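Local atomic coordinates of porin protein associated with imipenem resistance (PDB entry 4FUV), a protein that forms an eight-stranded beta-barrel in the outer membrane of Acinetobacter baumannii, is associated with imipenem resistance and probably lets ornithine and imipenem through. Residues E80-G85 and G94-A99. Residues are numbered along the deposited sequence; the frame is centred on the assembly and turned at random.
Sequences EIRPWG and GLYVAA. With C8E ((hydroxyethyloxy)tri(ethyloxy)octane), chain E; C8E ((hydroxyethyloxy)tri(ethyloxy)octane), chain H.
The Glu80 carboxylate stacks over one face of the Tyr96 ring, the planes 23° apart. Glu80 OE1 lies 4.0 Å above the ring centre and Glu80 OE2 3.5 Å from Tyr96 CE2. Tyr96 CG sits between its own backbone N and carbonyl carbon (chi1 67°). Ring and Arg82 side chain lie side by side, the guanidinium tilted only 14° from the ring, with Arg82 NH2 3.8 Å from Tyr96 CD1. Arg82 NH1 donates a nearly straight hydrogen bond, part of a salt bridge, to Glu80 OE1 at 3.2 Å, in the guanidinium plane but on the oxygen's anti side and somewhat out of the carboxylate plane. Glu80 OE2 also salt-bridges Arg22 of strand 20-26, and Tyr96 OH hydrogen-bonds Glu167 of strand 162-172, tying this buried cluster to two further strands on the face that probably lines the barrel interior. Ile81 and Val97, on neighbouring strands of the eight-stranded barrel, form a hydrogen-bonded antiparallel pair; their side chains lie side by side on the other face, Ile81 CB 3.6 Å from Val97 CG1. Past Ile81 comes a type I turn, Arg82 to Gly85, and a water bridges Trp84 N to Leu95 O. Trp84 CZ3 packs against Leu95 CD1 at 3.8 Å, while Pro83 CB and C2 of one detergent's octyl tail sit over opposite indole faces, both offset toward the rim. Trp84 NE1 hydrogen-bonds in plane to ether oxygen O12 of a second detergent (3.0 Å), consistent with a tryptophan at the membrane interface.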
ATOM      1  N   GLU A  80      16.231  23.485 -23.743  1.00 22.46           N
ATOM      2  CA  GLU A  80      16.494  22.083 -23.439  1.00 23.91           C
ATOM      3  C   GLU A  80      17.951  21.724 -23.754  1.00 22.77           C
ATOM      4  O   GLU A  80      18.430  21.893 -24.877  1.00 28.83           O
ATOM      5  CB  GLU A  80      15.530  21.157 -24.195  1.00 18.46           C
ATOM      6  CG  GLU A  80      14.055  21.521 -24.003  1.00 28.22           C
ATOM      7  CD  GLU A  80      13.115  20.501 -24.626  1.00 32.16           C
ATOM      8  OE1 GLU A  80      13.543  19.752 -25.538  1.00 27.52           O
ATOM      9  OE2 GLU A  80      11.944  20.445 -24.196  1.00 31.33           O
ATOM     10  N   ILE A  81      18.650  21.230 -22.750  1.00 29.87           N
ATOM     11  CA  ILE A  81      20.050  20.887 -22.905  1.00 23.52           C
ATOM     12  C   ILE A  81      20.231  19.378 -22.872  1.00 26.98           C
ATOM     13  O   ILE A  81      19.884  18.719 -21.893  1.00 29.21           O
ATOM     14  CB  ILE A  81      20.935  21.554 -21.826  1.00 27.55           C
ATOM     15  CG1 ILE A  81      20.947  23.073 -22.014  1.00 29.07           C
ATOM     16  CG2 ILE A  81      22.388  21.011 -21.915  1.00 19.34           C
ATOM     17  CD1 ILE A  81      19.953  23.831 -21.188  1.00 45.25           C
ATOM     18  N   ARG A  82      20.786  18.844 -23.958  1.00 21.40           N
ATOM     19  CA  ARG A  82      21.011  17.410 -24.090  1.00 24.11           C
ATOM     20  C   ARG A  82      22.501  17.108 -23.993  1.00 20.85           C
ATOM     21  O   ARG A  82      23.232  17.351 -24.949  1.00 24.23           O
ATOM     22  CB  ARG A  82      20.460  16.924 -25.439  1.00 19.62           C
ATOM     23  CG  ARG A  82      18.944  16.957 -25.540  1.00 21.01           C
ATOM     24  CD  ARG A  82      18.444  16.611 -26.975  1.00 19.69           C
ATOM     25  NE  ARG A  82      17.108  16.018 -26.941  1.00 19.76           N
ATOM     26  CZ  ARG A  82      15.998  16.690 -26.625  1.00 28.16           C
ATOM     27  NH1 ARG A  82      16.048  17.989 -26.337  1.00 19.17           N
ATOM     28  NH2 ARG A  82      14.828  16.065 -26.620  1.00 22.67           N
ATOM     29  N   PRO A  83      22.959  16.609 -22.827  1.00 23.29           N
ATOM     30  CA  PRO A  83      24.398  16.347 -22.646  1.00 27.60           C
ATOM     31  C   PRO A  83      24.931  15.335 -23.663  1.00 29.45           C
ATOM     32  O   PRO A  83      26.101  15.395 -24.017  1.00 24.83           O
ATOM     33  CB  PRO A  83      24.486  15.791 -21.210  1.00 27.11           C
ATOM     34  CG  PRO A  83      23.314  16.445 -20.497  1.00 25.33           C
ATOM     35  CD  PRO A  83      22.209  16.477 -21.560  1.00 23.29           C
ATOM     36  N   TRP A  84      24.068  14.449 -24.151  1.00 23.49           N
ATOM     37  CA  TRP A  84      24.460  13.462 -25.143  1.00 22.15           C
ATOM     38  C   TRP A  84      23.737  13.688 -26.478  1.00 23.77           C
ATOM     39  O   TRP A  84      23.404  12.746 -27.206  1.00 26.20           O
ATOM     40  CB  TRP A  84      24.205  12.061 -24.592  1.00 31.32           C
ATOM     41  CG  TRP A  84      24.850  11.862 -23.243  1.00 29.74           C
ATOM     42  CD1 TRP A  84      26.147  11.486 -22.990  1.00 27.72           C
ATOM     43  CD2 TRP A  84      24.256  12.065 -21.961  1.00 26.64           C
ATOM     44  NE1 TRP A  84      26.374  11.414 -21.640  1.00 32.51           N
ATOM     45  CE2 TRP A  84      25.212  11.770 -20.989  1.00 34.45           C
ATOM     46  CE3 TRP A  84      22.969  12.455 -21.560  1.00 34.24           C
ATOM     47  CZ2 TRP A  84      24.954  11.862 -19.630  1.00 28.01           C
ATOM     48  CZ3 TRP A  84      22.713  12.542 -20.213  1.00 28.73           C
ATOM     49  CH2 TRP A  84      23.696  12.247 -19.262  1.00 35.63           C
ATOM     50  N   GLY A  85      23.549  14.961 -26.805  1.00 23.41           N
ATOM     51  CA  GLY A  85      22.735  15.363 -27.933  1.00 22.63           C
ATOM     52  C   GLY A  85      23.161  14.861 -29.294  1.00 34.63           C
ATOM     53  O   GLY A  85      22.310  14.730 -30.182  1.00 24.25           O
ATOM     54  N   GLY A  94      17.820  11.313 -26.022  1.00 22.72           N
ATOM     55  CA  GLY A  94      16.544  11.743 -25.465  1.00 27.77           C
ATOM     56  C   GLY A  94      16.607  12.383 -24.089  1.00 28.21           C
ATOM     57  O   GLY A  94      15.618  12.976 -23.621  1.00 29.80           O
ATOM     58  N   LEU A  95      17.757  12.286 -23.428  1.00 24.54           N
ATOM     59  CA  LEU A  95      17.874  12.837 -22.070  1.00 27.08           C
ATOM     60  C   LEU A  95      18.179  14.347 -22.072  1.00 21.18           C
ATOM     61  O   LEU A  95      19.117  14.806 -22.736  1.00 24.54           O
ATOM     62  CB  LEU A  95      18.940  12.074 -21.278  1.00 26.46           C
ATOM     63  CG  LEU A  95      18.643  10.611 -20.960  1.00 27.24           C
ATOM     64  CD1 LEU A  95      19.930   9.913 -20.479  1.00 23.98           C
ATOM     65  CD2 LEU A  95      17.562  10.503 -19.892  1.00 23.91           C
ATOM     66  N   TYR A  96      17.395  15.129 -21.339  1.00 19.17           N
ATOM     67  CA  TYR A  96      17.641  16.565 -21.335  1.00 21.09           C
ATOM     68  C   TYR A  96      17.313  17.251 -20.014  1.00 25.40           C
ATOM     69  O   TYR A  96      16.500  16.767 -19.234  1.00 24.34           O
ATOM     70  CB  TYR A  96      16.897  17.271 -22.482  1.00 18.72           C
ATOM     71  CG  TYR A  96      15.372  17.284 -22.382  1.00 27.64           C
ATOM     72  CD1 TYR A  96      14.617  16.223 -22.872  1.00 28.39           C
ATOM     73  CD2 TYR A  96      14.686  18.373 -21.824  1.00 20.67           C
ATOM     74  CE1 TYR A  96      13.225  16.230 -22.813  1.00 20.18           C
ATOM     75  CE2 TYR A  96      13.278  18.384 -21.751  1.00 23.68           C
ATOM     76  CZ  TYR A  96      12.565  17.302 -22.250  1.00 23.87           C
ATOM     77  OH  TYR A  96      11.189  17.268 -22.183  1.00 28.45           O
ATOM     78  N   VAL A  97      17.960  18.387 -19.780  1.00 18.56           N
ATOM     79  CA  VAL A  97      17.567  19.274 -18.691  1.00 18.41           C
ATOM     80  C   VAL A  97      16.895  20.493 -19.300  1.00 20.34           C
ATOM     81  O   VAL A  97      17.392  21.073 -20.286  1.00 24.05           O
ATOM     82  CB  VAL A  97      18.771  19.690 -17.793  1.00 39.18           C
ATOM     83  CG1 VAL A  97      19.900  20.197 -18.634  1.00 45.52           C
ATOM     84  CG2 VAL A  97      18.354  20.755 -16.768  1.00 33.01           C
ATOM     85  N   ALA A  98      15.743  20.835 -18.745  1.00 26.85           N
ATOM     86  CA  ALA A  98      14.939  21.986 -19.162  1.00 25.45           C
ATOM     87  C   ALA A  98      15.106  23.136 -18.172  1.00 31.32           C
ATOM     88  O   ALA A  98      14.982  22.962 -16.954  1.00 30.12           O
ATOM     89  CB  ALA A  98      13.457  21.592 -19.240  1.00 17.97           C
ATOM     90  N   ALA A  99      15.368  24.319 -18.700  1.00 18.30           N
ATOM     91  CA  ALA A  99      15.446  25.507 -17.880  1.00 23.45           C
ATOM     92  C   ALA A  99      14.764  26.631 -18.639  1.00 24.11           C
ATOM     93  O   ALA A  99      15.022  26.847 -19.819  1.00 24.14           O
ATOM     94  CB  ALA A  99      16.869  25.862 -17.602  1.00 18.80           C
TER
HETATM   95  C5  C8E E 304      24.936  16.342 -16.585  1.00 38.25           C
HETATM   96  C6  C8E E 304      26.181  15.464 -16.682  1.00 39.68           C
HETATM   97  C7  C8E E 304      26.711  15.393 -18.107  1.00 39.77           C
HETATM   98  C8  C8E E 304      27.418  14.068 -18.363  1.00 47.44           C
HETATM   99  O9  C8E E 304      28.550  14.287 -19.175  1.00 57.80           O
HETATM  100  C10 C8E E 304      28.820  13.232 -20.079  1.00 48.52           C
HETATM  101  C11 C8E E 304      29.013  11.904 -19.360  1.00 44.76           C
HETATM  102  O12 C8E E 304      29.066  10.926 -20.370  1.00 53.97           O
HETATM  103  C13 C8E E 304      28.709   9.624 -19.966  1.00 54.26           C
HETATM  104  C14 C8E E 304      28.589   8.804 -21.243  1.00 54.11           C
HETATM  105  O15 C8E E 304      27.326   8.181 -21.350  1.00 65.24           O
HETATM  106  C16 C8E E 304      27.227   7.433 -22.545  1.00 70.68           C
HETATM  107  C17 C8E E 304      26.494   8.233 -23.620  1.00 70.65           C
HETATM  108  O18 C8E E 304      26.856   7.840 -24.937  1.00 74.30           O
HETATM  109  C19 C8E E 304      27.667   8.800 -25.592  1.00 67.33           C
HETATM  110  C20 C8E E 304      26.864  10.067 -25.820  1.00 71.24           C
HETATM  111  O21 C8E E 304      27.404  10.844 -26.853  1.00 73.28           O
HETATM  112  C1  C8E H 307      24.257   8.169 -18.302  1.00 48.09           C
HETATM  113  C2  C8E H 307      23.526   8.467 -19.614  1.00 49.72           C
HETATM  114  C3  C8E H 307      23.796   7.377 -20.647  1.00 51.17           C
HETATM  115  C4  C8E H 307      22.518   6.942 -21.358  1.00 44.96           C
HETATM  116  C5  C8E H 307      22.859   6.109 -22.597  1.00 48.30           C
HETATM  117  C6  C8E H 307      22.050   4.811 -22.614  1.00 50.16           C
HETATM  118  O   HOH W   1      21.225  14.005 -24.280  1.00 20.51           O